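PDB 6P1G: copper chaperone PCu(A)C from Methylosinus trichosporium OB3b, which binds copper(II) through its PCu(A)C domain and probably serves as a copper chaperone in this methane-oxidizing bacterium. Local coordinates for residues G8-E13 with M31-S36; T25-Y30 with V86-I91. All coordinates share one frame; numbering follows the deposited sequence.

Interaction 1 of 2, residues G8-E13 with M31-S36; sequences GKIKIE and MLVVNS
Glu13 holds CG anti to its carbonyl carbon (chi1 -61°) and runs extended beyond it, whereas Leu32 swings CG anti to its backbone N (chi1 165°); the two side chains thereby stand side by side, pointing the same way on one face of an antiparallel beta hairpin made by strands 10-18 and 26-35. The carboxylate of Glu13 reaches along the leucine, with OE2 3.2 Å from Leu32 CD2, a polar-apolar contact rather than a bond. OE1 is turned to Val34, whose CG2 it approaches obliquely. Glu13 precedes the copper ligand His14 in sequence, so this end of the hairpin lies close to the copper site.

The main chains are joined at two hydrogen-bonded pairs. Lys11 and Val34 exchange a reciprocal couple, and the bond from Val34 N to Lys11 O is almost straight, 176° at the hydrogen. Glu13 N donates to Leu32 O at 2.7 Å, while the return bond from Leu32 N to Glu13 O is longer, 3.2 Å.

The opposite face is buried and mostly apolar, with Asn35 as its polar member. Ile10 CG2 meets Val33 CG1 at 4.0 Å, and Ile12 CG2 touches Met31 SD at 3.9 Å; Phe107 of strand 100-107 packs on both isoleucines. The other branch of Ile10 ends in CD1 against the amide of Asn35, whose OD1 accepts from Ala37 N while ND2 donates to the carbonyls of Pro72 and Arg39. These bonds fix the rotation of the amide.

Where the strands give way to loop, Ser36 N donates to Lys9 O at 3.0 Å. A water also donates to that carbonyl and to Val34 O, and lies 2.6 Å from Ser36 OG.

Interaction 2 of 2, residues T25-Y30 with V86-I91; sequences TRAQLY and VELVDI. With ZN (zinc ion), chain D.
The carboxylate of Glu87 is gripped through both oxygens: OE1 binds the zinc ion at 1.9 Å, and OE2 accepts a hydrogen bond from Gln28 NE2 at 2.9 Å. The amide donor comes to the syn side of OE2 but 31° out of the carboxylate plane, and the bond is bent, 145° at the hydrogen. Both chains bend at chi2, which lays amide and carboxylate alongside one another with their planes 44° apart. His57, His61 and His85 complete the zinc site. Through its bond to Glu87, Gln28 belongs to the second shell, and it also packs against His61 and His85.

Arg26 stands on the same face and crosses Glu87 at about a right angle. Its CB lies 3.5 Å from Glu87 OE2, yet NH1 stays 4.7 Å from that oxygen, too far for a salt bridge; Val89 CG1 covers one face of the guanidinium.

Beneath these groups, strands 26-35 and 75-91 pair antiparallel in the beta sheet of the PCu(A)C domain. Ala27 and Leu88 form one hydrogen-bonded pair and Leu29 and Val86 another, the latter including a 2.7 Å bond from Leu29 N to Val86 O. Their side chains fill the face turned from the metal. After the corner at Asp90, Ile91 N donates to Thr25 O, and Ile91 CD1 folds back onto Ala27 CB at 3.5 Å.

With one oxygen on the metal and the other held by an amide, the carboxylate is restrained in rotation, and both partners would be expected to stabilise its negative charge.

Overall arrangement
Strand 26-35 is common to both interactions: residues 25-30 pair with strand 75-91 in interaction 2, and residues 31-36 continue directly into the hairpin with strand 10-18 in interaction 1. Their centres lie about 21 Å apart, on opposite sides of the chain's centre, each partly buried, with a largely apolar face turned inward. The polar chemistry differs. At the open end of the hairpin interaction 1 is closed by a water, and at its other end it approaches the copper site, with no metal ligand among its own residues; interaction 2 supplies a zinc ligand directly from its polar face. One strand thus helps connect the surroundings of two separate metal sites.

Interaction 1 of 2, residues G8-E13 with M31-S36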
# COMPACT_ATOMS: atom_id res chain seq x y z
N GLY A 8 11.25 7.84 -9.37
CA GLY A 8 10.95 8.12 -10.76
C GLY A 8 9.94 9.25 -10.86
O GLY A 8 10.11 10.30 -10.23
N LYS A 9 8.89 9.04 -11.64
CA LYS A 9 7.82 10.02 -11.76
C LYS A 9 6.63 9.66 -10.86
O LYS A 9 5.55 10.23 -10.98
CB LYS A 9 7.36 10.15 -13.21
CG LYS A 9 8.36 10.84 -14.13
CD LYS A 9 8.58 12.28 -13.71
CE LYS A 9 9.47 13.02 -14.69
NZ LYS A 9 10.11 14.21 -14.07
N ILE A 10 6.85 8.70 -9.96
CA ILE A 10 5.82 8.27 -9.03
C ILE A 10 5.95 8.99 -7.69
O ILE A 10 7.06 9.10 -7.15
CB ILE A 10 5.88 6.75 -8.78
CG1 ILE A 10 5.52 5.99 -10.06
CG2 ILE A 10 4.94 6.34 -7.65
CD1 ILE A 10 4.08 6.15 -10.49
N LYS A 11 4.84 9.49 -7.16
CA LYS A 11 4.85 10.04 -5.81
C LYS A 11 3.81 9.34 -4.94
O LYS A 11 2.66 9.18 -5.33
CB LYS A 11 4.62 11.56 -5.87
CG LYS A 11 4.68 12.26 -4.53
CD LYS A 11 5.03 13.73 -4.72
CE LYS A 11 4.12 14.41 -5.72
NZ LYS A 11 4.60 15.78 -6.04
N ILE A 12 4.24 8.92 -3.75
CA ILE A 12 3.36 8.23 -2.81
C ILE A 12 3.05 9.10 -1.61
O ILE A 12 3.96 9.55 -0.91
CB ILE A 12 3.99 6.91 -2.32
CG1 ILE A 12 4.30 5.99 -3.51
CG2 ILE A 12 3.07 6.20 -1.33
CD1 ILE A 12 5.76 6.00 -3.93
N GLU A 13 1.76 9.34 -1.36
CA GLU A 13 1.36 10.24 -0.28
C GLU A 13 0.71 9.49 0.87
O GLU A 13 -0.28 8.77 0.69
CB GLU A 13 0.41 11.31 -0.82
CG GLU A 13 1.02 12.19 -1.89
CD GLU A 13 0.16 13.40 -2.21
OE1 GLU A 13 0.50 14.13 -3.17
OE2 GLU A 13 -0.84 13.62 -1.50
N MET A 31 -2.88 4.03 0.49
CA MET A 31 -2.01 5.12 0.06
C MET A 31 -2.62 5.90 -1.09
O MET A 31 -3.56 5.43 -1.74
CB MET A 31 -0.64 4.60 -0.37
CG MET A 31 -0.69 3.76 -1.63
SD MET A 31 0.89 2.97 -1.97
CE MET A 31 1.11 2.01 -0.48
N LEU A 32 -2.11 7.10 -1.32
CA LEU A 32 -2.43 7.85 -2.52
C LEU A 32 -1.21 7.87 -3.44
O LEU A 32 -0.12 8.28 -3.03
CB LEU A 32 -2.87 9.27 -2.17
CG LEU A 32 -2.89 10.28 -3.32
CD1 LEU A 32 -3.99 9.94 -4.31
CD2 LEU A 32 -3.08 11.68 -2.77
N VAL A 33 -1.39 7.40 -4.67
CA VAL A 33 -0.29 7.34 -5.63
C VAL A 33 -0.51 8.30 -6.80
O VAL A 33 -1.55 8.26 -7.45
CB VAL A 33 -0.10 5.91 -6.19
CG1 VAL A 33 1.03 5.89 -7.21
CG2 VAL A 33 0.17 4.93 -5.05
N VAL A 34 0.48 9.15 -7.05
CA VAL A 34 0.41 10.09 -8.16
C VAL A 34 1.42 9.72 -9.24
O VAL A 34 2.62 9.67 -8.99
CB VAL A 34 0.67 11.54 -7.70
CG1 VAL A 34 0.63 12.49 -8.88
CG2 VAL A 34 -0.34 11.94 -6.64
N ASN A 35 0.91 9.44 -10.44
CA ASN A 35 1.76 9.09 -11.57
C ASN A 35 1.92 10.26 -12.54
O ASN A 35 1.00 10.57 -13.29
CB ASN A 35 1.18 7.87 -12.31
CG ASN A 35 2.02 7.44 -13.49
OD1 ASN A 35 3.18 7.84 -13.64
ND2 ASN A 35 1.44 6.60 -14.35
N SER A 36 3.08 10.90 -12.51
CA SER A 36 3.33 12.07 -13.36
C SER A 36 3.87 11.70 -14.74
O SER A 36 4.11 12.58 -15.57
CB SER A 36 4.30 13.03 -12.66
OG SER A 36 3.68 13.67 -11.56
O HOH W 1 4.19 12.17 -9.45

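Interaction 2 of 2, residues T25-Y30 with V86-I91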
# COMPACT_ATOMS: atom_id res chain seq x y z
N THR A 25 -3.28 -12.37 11.17
CA THR A 25 -2.01 -12.22 10.47
C THR A 25 -2.17 -11.50 9.13
O THR A 25 -1.33 -11.62 8.24
CB THR A 25 -1.33 -13.58 10.23
OG1 THR A 25 -2.21 -14.43 9.48
CG2 THR A 25 -0.98 -14.25 11.55
N ARG A 26 -3.26 -10.75 8.99
CA ARG A 26 -3.51 -10.00 7.76
C ARG A 26 -3.81 -8.53 8.05
O ARG A 26 -4.50 -8.21 9.02
CB ARG A 26 -4.67 -10.62 6.98
CG ARG A 26 -4.39 -12.02 6.47
CD ARG A 26 -5.46 -12.47 5.49
NE ARG A 26 -5.05 -13.67 4.76
CZ ARG A 26 -5.35 -13.90 3.48
NH1 ARG A 26 -6.05 -13.01 2.79
NH2 ARG A 26 -4.93 -15.02 2.90
N ALA A 27 -3.30 -7.64 7.21
CA ALA A 27 -3.60 -6.22 7.30
C ALA A 27 -3.84 -5.61 5.93
O ALA A 27 -3.61 -6.25 4.91
CB ALA A 27 -2.47 -5.48 8.01
N GLN A 28 -4.32 -4.37 5.90
CA GLN A 28 -4.61 -3.69 4.65
C GLN A 28 -3.75 -2.44 4.50
O GLN A 28 -3.72 -1.60 5.39
CB GLN A 28 -6.09 -3.30 4.57
CG GLN A 28 -7.06 -4.47 4.59
CD GLN A 28 -7.26 -5.05 5.97
OE1 GLN A 28 -7.44 -4.32 6.95
NE2 GLN A 28 -7.24 -6.38 6.07
N LEU A 29 -3.07 -2.32 3.36
CA LEU A 29 -2.22 -1.17 3.09
C LEU A 29 -2.92 -0.17 2.17
O LEU A 29 -3.42 -0.54 1.11
CB LEU A 29 -0.90 -1.62 2.48
CG LEU A 29 0.01 -0.52 1.91
CD1 LEU A 29 0.42 0.47 3.00
CD2 LEU A 29 1.23 -1.15 1.27
N TYR A 30 -2.96 1.08 2.60
CA TYR A 30 -3.60 2.16 1.86
C TYR A 30 -2.60 3.27 1.54
O TYR A 30 -1.60 3.43 2.25
CB TYR A 30 -4.77 2.74 2.65
CG TYR A 30 -5.77 1.70 3.10
CD1 TYR A 30 -6.62 1.09 2.19
CD2 TYR A 30 -5.86 1.34 4.44
CE1 TYR A 30 -7.54 0.13 2.60
CE2 TYR A 30 -6.77 0.39 4.85
CZ TYR A 30 -7.61 -0.21 3.94
OH TYR A 30 -8.51 -1.15 4.37
N VAL A 86 -3.78 -3.16 -0.84
CA VAL A 86 -2.88 -4.30 -0.78
C VAL A 86 -3.08 -5.03 0.54
O VAL A 86 -3.04 -4.43 1.61
CB VAL A 86 -1.40 -3.87 -0.91
CG1 VAL A 86 -0.48 -5.06 -0.72
CG2 VAL A 86 -1.16 -3.21 -2.26
N GLU A 87 -3.32 -6.33 0.45
CA GLU A 87 -3.46 -7.16 1.64
C GLU A 87 -2.09 -7.67 2.06
O GLU A 87 -1.41 -8.32 1.28
CB GLU A 87 -4.42 -8.32 1.39
CG GLU A 87 -4.88 -9.05 2.64
CD GLU A 87 -6.01 -8.32 3.36
OE1 GLU A 87 -6.62 -7.42 2.75
OE2 GLU A 87 -6.30 -8.66 4.52
N LEU A 88 -1.69 -7.38 3.30
CA LEU A 88 -0.42 -7.86 3.82
C LEU A 88 -0.65 -9.21 4.49
O LEU A 88 -1.36 -9.30 5.49
CB LEU A 88 0.17 -6.85 4.80
CG LEU A 88 0.26 -5.41 4.30
CD1 LEU A 88 0.87 -4.50 5.35
CD2 LEU A 88 1.06 -5.34 3.01
N VAL A 89 -0.03 -10.25 3.95
CA VAL A 89 -0.33 -11.62 4.34
C VAL A 89 0.78 -12.25 5.16
O VAL A 89 1.97 -12.04 4.89
CB VAL A 89 -0.61 -12.49 3.10
CG1 VAL A 89 -1.05 -13.89 3.51
CG2 VAL A 89 -1.68 -11.85 2.24
N ASP A 90 0.39 -13.02 6.18
CA ASP A 90 1.32 -13.72 7.06
C ASP A 90 2.25 -12.74 7.76
O ASP A 90 3.47 -12.88 7.71
CB ASP A 90 2.14 -14.76 6.28
CG ASP A 90 1.32 -15.97 5.89
OD1 ASP A 90 0.34 -16.29 6.60
OD2 ASP A 90 1.66 -16.61 4.87
N ILE A 91 1.65 -11.75 8.41
CA ILE A 91 2.41 -10.81 9.22
C ILE A 91 3.07 -11.56 10.37
O ILE A 91 2.43 -12.31 11.10
CB ILE A 91 1.50 -9.69 9.76
CG1 ILE A 91 0.92 -8.90 8.59
CG2 ILE A 91 2.27 -8.78 10.70
CD1 ILE A 91 -0.03 -7.83 9.01
ZN ZN D . -8.19 -7.19 1.65